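Local coordinates for protein B-agarase (Saccharophagus degradans, PDB 4BQ2) that probably hydrolyses beta-1,4 linkages of agarose from the chain end, as a family 50 exo-beta-agarase, at residues F199-A211 with S338-D350. Residues are numbered along the deposited sequence; the frame is centred on the assembly and turned at random.
Sequences FLVGLVDEFGQNA and SPTRAAMFNWLPD
Val-204 and Phe-345 form the single beta bridge that joins the 199-211 loop to the turn that follows helix 339-342. Val-204 N donates to Met-344 O (3.1 Å) nearly in line with the carbonyl, and Val-204 O takes the N-H of Asn-346 at 2.9 Å. Two residues back, Gly-202 N gives a straight bond to Ala-343 O (2.9 Å, 169°); Leu-203 N adds a weak one to Met-344 O.

The tight side is mostly apolar. Met-344, extended beyond CG, runs beside Leu-203, with its CG 3.9 Å from Leu-203 CD1, while its SD lies over one face of the Arg-341 guanidinium. Val-204 runs alongside Phe-345, its CG2 3.8 Å from Phe-345 CD1, obliquely to the ring. Farther along, Trp-347 CG is anti to its backbone N (chi1 176°), which sets the indole against Glu-206, whose CB lies 3.5 Å above one ring face, toward the rim.

The Asn-346 side is wetter and looser. Exposed Asn-346 rests its OD1 near Gly-202 CA and sends ND2 to a water that also donates to Gly-202 O. At the Leu-200 end, another water links Leu-200 O to Thr-340 O.

The pattern is that of an isolated parallel bridge, tying the loop after strand 180-191 to the chain after helix 339-342, with helix 378-387 packing on Phe-345 and Trp-347.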
loop_
_atom_site.group_PDB
_atom_site.type_symbol
_atom_site.label_atom_id
_atom_site.label_comp_id
_atom_site.label_asym_id
_atom_site.label_seq_id
_atom_site.Cartn_x
_atom_site.Cartn_y
_atom_site.Cartn_z
ATOM N N PHE A 199 -23.928 -0.830 -13.936
ATOM C CA PHE A 199 -23.155 -0.771 -12.691
ATOM C C PHE A 199 -21.852 0.045 -12.814
ATOM O O PHE A 199 -21.354 0.537 -11.808
ATOM C CB PHE A 199 -22.922 -2.160 -12.078
ATOM C CG PHE A 199 -21.716 -2.863 -12.619
ATOM C CD1 PHE A 199 -21.733 -3.437 -13.884
ATOM C CD2 PHE A 199 -20.546 -2.933 -11.857
ATOM C CE1 PHE A 199 -20.604 -4.082 -14.384
ATOM C CE2 PHE A 199 -19.425 -3.560 -12.351
ATOM C CZ PHE A 199 -19.454 -4.147 -13.607
ATOM N N LEU A 200 -21.296 0.182 -14.020
ATOM C CA LEU A 200 -20.113 1.031 -14.202
ATOM C C LEU A 200 -20.409 2.371 -14.882
ATOM O O LEU A 200 -19.493 3.049 -15.339
ATOM C CB LEU A 200 -19.000 0.283 -14.952
ATOM C CG LEU A 200 -18.356 -0.941 -14.259
ATOM C CD1 LEU A 200 -17.362 -1.610 -15.212
ATOM C CD2 LEU A 200 -17.684 -0.542 -12.946
ATOM N N VAL A 201 -21.687 2.734 -14.940
ATOM C CA VAL A 201 -22.146 3.910 -15.683
ATOM C C VAL A 201 -22.504 5.036 -14.718
ATOM O O VAL A 201 -23.286 4.833 -13.785
ATOM C CB VAL A 201 -23.392 3.582 -16.560
ATOM C CG1 VAL A 201 -24.031 4.856 -17.105
ATOM C CG2 VAL A 201 -23.008 2.678 -17.718
ATOM N N GLY A 202 -21.955 6.226 -14.972
ATOM C CA GLY A 202 -22.336 7.417 -14.220
ATOM C C GLY A 202 -21.912 7.320 -12.772
ATOM O O GLY A 202 -22.661 7.690 -11.867
ATOM N N LEU A 203 -20.689 6.831 -12.560
ATOM C CA LEU A 203 -20.144 6.678 -11.203
ATOM C C LEU A 203 -19.790 7.991 -10.511
ATOM O O LEU A 203 -19.942 8.113 -9.315
ATOM C CB LEU A 203 -18.877 5.820 -11.269
ATOM C CG LEU A 203 -19.117 4.423 -11.838
ATOM C CD1 LEU A 203 -17.815 3.613 -11.893
ATOM C CD2 LEU A 203 -20.234 3.715 -11.071
ATOM N N VAL A 204 -19.293 8.953 -11.290
ATOM C CA VAL A 204 -18.660 10.161 -10.768
ATOM C C VAL A 204 -19.431 11.425 -11.146
ATOM O O VAL A 204 -19.836 11.598 -12.298
ATOM C CB VAL A 204 -17.207 10.300 -11.315
ATOM C CG1 VAL A 204 -16.423 11.292 -10.476
ATOM C CG2 VAL A 204 -16.490 8.949 -11.369
ATOM N N ASP A 205 -19.641 12.286 -10.161
ATOM C CA ASP A 205 -20.229 13.597 -10.375
ATOM C C ASP A 205 -19.171 14.663 -10.746
ATOM O O ASP A 205 -18.005 14.313 -11.002
ATOM C CB ASP A 205 -21.099 13.980 -9.172
ATOM C CG ASP A 205 -20.298 14.374 -7.944
ATOM O OD1 ASP A 205 -19.029 14.514 -7.997
ATOM O OD2 ASP A 205 -20.959 14.579 -6.918
ATOM N N GLU A 206 -19.544 15.950 -10.798
ATOM C CA GLU A 206 -18.610 16.956 -11.312
ATOM C C GLU A 206 -17.462 17.254 -10.319
ATOM O O GLU A 206 -16.455 17.826 -10.723
ATOM C CB GLU A 206 -19.318 18.275 -11.711
ATOM C CG GLU A 206 -19.983 18.989 -10.544
ATOM C CD GLU A 206 -21.429 18.565 -10.337
ATOM O OE1 GLU A 206 -21.757 17.346 -10.494
ATOM O OE2 GLU A 206 -22.239 19.465 -10.009
ATOM N N PHE A 207 -17.636 16.839 -9.063
ATOM C CA PHE A 207 -16.679 17.058 -7.954
ATOM C C PHE A 207 -15.789 15.816 -7.741
ATOM O O PHE A 207 -14.952 15.770 -6.816
ATOM C CB PHE A 207 -17.441 17.388 -6.656
ATOM C CG PHE A 207 -18.320 18.604 -6.758
ATOM C CD1 PHE A 207 -17.760 19.885 -6.890
ATOM C CD2 PHE A 207 -19.719 18.473 -6.750
ATOM C CE1 PHE A 207 -18.575 21.002 -7.010
ATOM C CE2 PHE A 207 -20.542 19.597 -6.837
ATOM C CZ PHE A 207 -19.977 20.855 -6.979
ATOM N N GLY A 208 -15.957 14.805 -8.591
ATOM C CA GLY A 208 -15.209 13.549 -8.415
ATOM C C GLY A 208 -15.778 12.591 -7.364
ATOM O O GLY A 208 -15.151 11.567 -7.082
ATOM N N GLN A 209 -16.961 12.895 -6.814
ATOM C CA GLN A 209 -17.626 12.048 -5.783
ATOM C C GLN A 209 -18.503 10.944 -6.384
ATOM O O GLN A 209 -18.921 11.023 -7.530
ATOM C CB GLN A 209 -18.507 12.900 -4.857
ATOM C CG GLN A 209 -17.845 14.157 -4.330
ATOM C CD GLN A 209 -18.811 15.088 -3.602
ATOM O OE1 GLN A 209 -18.600 15.407 -2.442
ATOM N NE2 GLN A 209 -19.893 15.501 -4.274
ATOM N N ASN A 210 -18.769 9.920 -5.590
ATOM C CA ASN A 210 -19.689 8.838 -5.934
ATOM C C ASN A 210 -21.031 9.482 -6.287
ATOM O O ASN A 210 -21.686 10.103 -5.437
ATOM C CB ASN A 210 -19.801 7.907 -4.726
ATOM C CG ASN A 210 -20.659 6.686 -4.984
ATOM O OD1 ASN A 210 -21.695 6.769 -5.659
ATOM N ND2 ASN A 210 -20.232 5.533 -4.429
ATOM N N ALA A 211 -21.410 9.391 -7.548
ATOM C CA ALA A 211 -22.657 10.099 -7.986
ATOM C C ALA A 211 -23.954 9.406 -7.551
ATOM O O ALA A 211 -25.001 10.047 -7.464
ATOM C CB ALA A 211 -22.643 10.336 -9.495
ATOM N N SER A 338 -11.419 3.754 -24.417
ATOM C CA SER A 338 -12.163 2.865 -23.542
ATOM C C SER A 338 -13.548 3.398 -23.270
ATOM O O SER A 338 -13.726 4.284 -22.415
ATOM C CB SER A 338 -11.418 2.600 -22.232
ATOM O OG SER A 338 -12.179 1.730 -21.413
ATOM N N PRO A 339 -14.552 2.852 -23.990
ATOM C CA PRO A 339 -15.935 3.245 -23.727
ATOM C C PRO A 339 -16.309 3.027 -22.258
ATOM O O PRO A 339 -17.013 3.861 -21.678
ATOM C CB PRO A 339 -16.732 2.302 -24.649
ATOM C CG PRO A 339 -15.803 2.073 -25.804
ATOM C CD PRO A 339 -14.456 1.919 -25.141
ATOM N N THR A 340 -15.810 1.936 -21.662
ATOM C CA THR A 340 -16.131 1.584 -20.288
ATOM C C THR A 340 -15.639 2.707 -19.343
ATOM O O THR A 340 -16.400 3.204 -18.513
ATOM C CB THR A 340 -15.553 0.202 -19.894
ATOM O OG1 THR A 340 -16.122 -0.819 -20.729
ATOM C CG2 THR A 340 -15.876 -0.149 -18.469
ATOM N N ARG A 341 -14.384 3.125 -19.513
ATOM C CA ARG A 341 -13.849 4.243 -18.703
ATOM C C ARG A 341 -14.635 5.541 -18.916
ATOM O O ARG A 341 -15.109 6.155 -17.958
ATOM C CB ARG A 341 -12.348 4.425 -18.956
ATOM C CG ARG A 341 -11.497 3.268 -18.442
ATOM C CD ARG A 341 -11.555 3.125 -16.915
ATOM N NE ARG A 341 -11.150 4.346 -16.186
ATOM C CZ ARG A 341 -10.936 4.372 -14.873
ATOM N NH1 ARG A 341 -11.047 3.245 -14.156
ATOM N NH2 ARG A 341 -10.579 5.508 -14.273
ATOM N N ALA A 342 -14.848 5.924 -20.172
ATOM C CA ALA A 342 -15.541 7.195 -20.451
ATOM C C ALA A 342 -16.943 7.283 -19.861
ATOM O O ALA A 342 -17.329 8.335 -19.337
ATOM C CB ALA A 342 -15.547 7.499 -21.945
ATOM N N ALA A 343 -17.700 6.182 -19.912
ATOM C CA ALA A 343 -19.073 6.196 -19.402
ATOM C C ALA A 343 -19.159 6.316 -17.869
ATOM O O ALA A 343 -20.236 6.532 -17.319
ATOM C CB ALA A 343 -19.872 4.975 -19.903
ATOM N N MET A 344 -18.036 6.166 -17.168
ATOM C CA MET A 344 -18.070 6.319 -15.714
ATOM C C MET A 344 -18.277 7.749 -15.294
ATOM O O MET A 344 -18.661 7.999 -14.145
ATOM C CB MET A 344 -16.782 5.829 -15.053
ATOM C CG MET A 344 -16.395 4.419 -15.428
ATOM S SD MET A 344 -14.752 4.064 -14.762
ATOM C CE MET A 344 -14.869 2.267 -14.869
ATOM N N PHE A 345 -18.021 8.690 -16.208
ATOM C CA PHE A 345 -17.970 10.120 -15.826
ATOM C C PHE A 345 -19.176 10.936 -16.226
ATOM O O PHE A 345 -19.470 11.046 -17.428
ATOM C CB PHE A 345 -16.676 10.777 -16.331
ATOM C CG PHE A 345 -15.437 10.058 -15.861
ATOM C CD1 PHE A 345 -14.935 10.279 -14.563
ATOM C CD2 PHE A 345 -14.811 9.126 -16.677
ATOM C CE1 PHE A 345 -13.807 9.587 -14.114
ATOM C CE2 PHE A 345 -13.685 8.431 -16.227
ATOM C CZ PHE A 345 -13.183 8.670 -14.951
ATOM N N ASN A 346 -19.853 11.531 -15.234
ATOM C CA ASN A 346 -21.047 12.322 -15.538
ATOM C C ASN A 346 -20.659 13.680 -16.119
ATOM O O ASN A 346 -21.447 14.296 -16.841
ATOM C CB ASN A 346 -21.952 12.533 -14.319
ATOM C CG ASN A 346 -22.839 11.327 -14.008
ATOM O OD1 ASN A 346 -22.971 10.413 -14.799
ATOM N ND2 ASN A 346 -23.414 11.327 -12.832
ATOM N N TRP A 347 -19.458 14.156 -15.784
ATOM C CA TRP A 347 -19.006 15.459 -16.280
ATOM C C TRP A 347 -17.515 15.473 -16.492
ATOM O O TRP A 347 -16.754 15.158 -15.573
ATOM C CB TRP A 347 -19.373 16.563 -15.282
ATOM C CG TRP A 347 -18.874 17.955 -15.660
ATOM C CD1 TRP A 347 -19.527 18.865 -16.444
ATOM C CD2 TRP A 347 -17.639 18.591 -15.254
ATOM N NE1 TRP A 347 -18.788 20.026 -16.546
ATOM C CE2 TRP A 347 -17.626 19.884 -15.830
ATOM C CE3 TRP A 347 -16.552 18.196 -14.454
ATOM C CZ2 TRP A 347 -16.563 20.793 -15.629
ATOM C CZ3 TRP A 347 -15.502 19.084 -14.259
ATOM C CH2 TRP A 347 -15.514 20.373 -14.844
ATOM N N LEU A 348 -17.096 15.849 -17.698
ATOM C CA LEU A 348 -15.691 16.190 -17.957
ATOM C C LEU A 348 -15.683 17.497 -18.759
ATOM O O LEU A 348 -16.547 17.694 -19.618
ATOM C CB LEU A 348 -14.975 15.076 -18.709
ATOM C CG LEU A 348 -14.681 13.784 -17.934
ATOM C CD1 LEU A 348 -14.207 12.720 -18.907
ATOM C CD2 LEU A 348 -13.633 14.030 -16.849
ATOM N N PRO A 349 -14.753 18.420 -18.444
ATOM C CA PRO A 349 -14.779 19.744 -19.082
ATOM C C PRO A 349 -14.332 19.791 -20.548
ATOM O O PRO A 349 -13.467 19.019 -20.955
ATOM C CB PRO A 349 -13.812 20.573 -18.200
ATOM C CG PRO A 349 -12.880 19.551 -17.602
ATOM C CD PRO A 349 -13.766 18.360 -17.342
ATOM N N ASP A 350 -14.939 20.699 -21.330
ATOM C CA ASP A 350 -14.439 21.057 -22.673
ATOM C C ASP A 350 -13.116 21.817 -22.526
ATOM O O ASP A 350 -12.863 22.365 -21.460
ATOM C CB ASP A 350 -15.458 21.955 -23.398
ATOM C CG ASP A 350 -16.825 21.293 -23.550
ATOM O OD1 ASP A 350 -16.883 20.054 -23.762
ATOM O OD2 ASP A 350 -17.846 22.017 -23.457
HETATM O O HOH W 1 -18.815 2.375 -17.834
HETATM O O HOH W 2 -25.050 8.767 -12.242
HETATM O O HOH W 3 -17.464 13.176 -13.744
#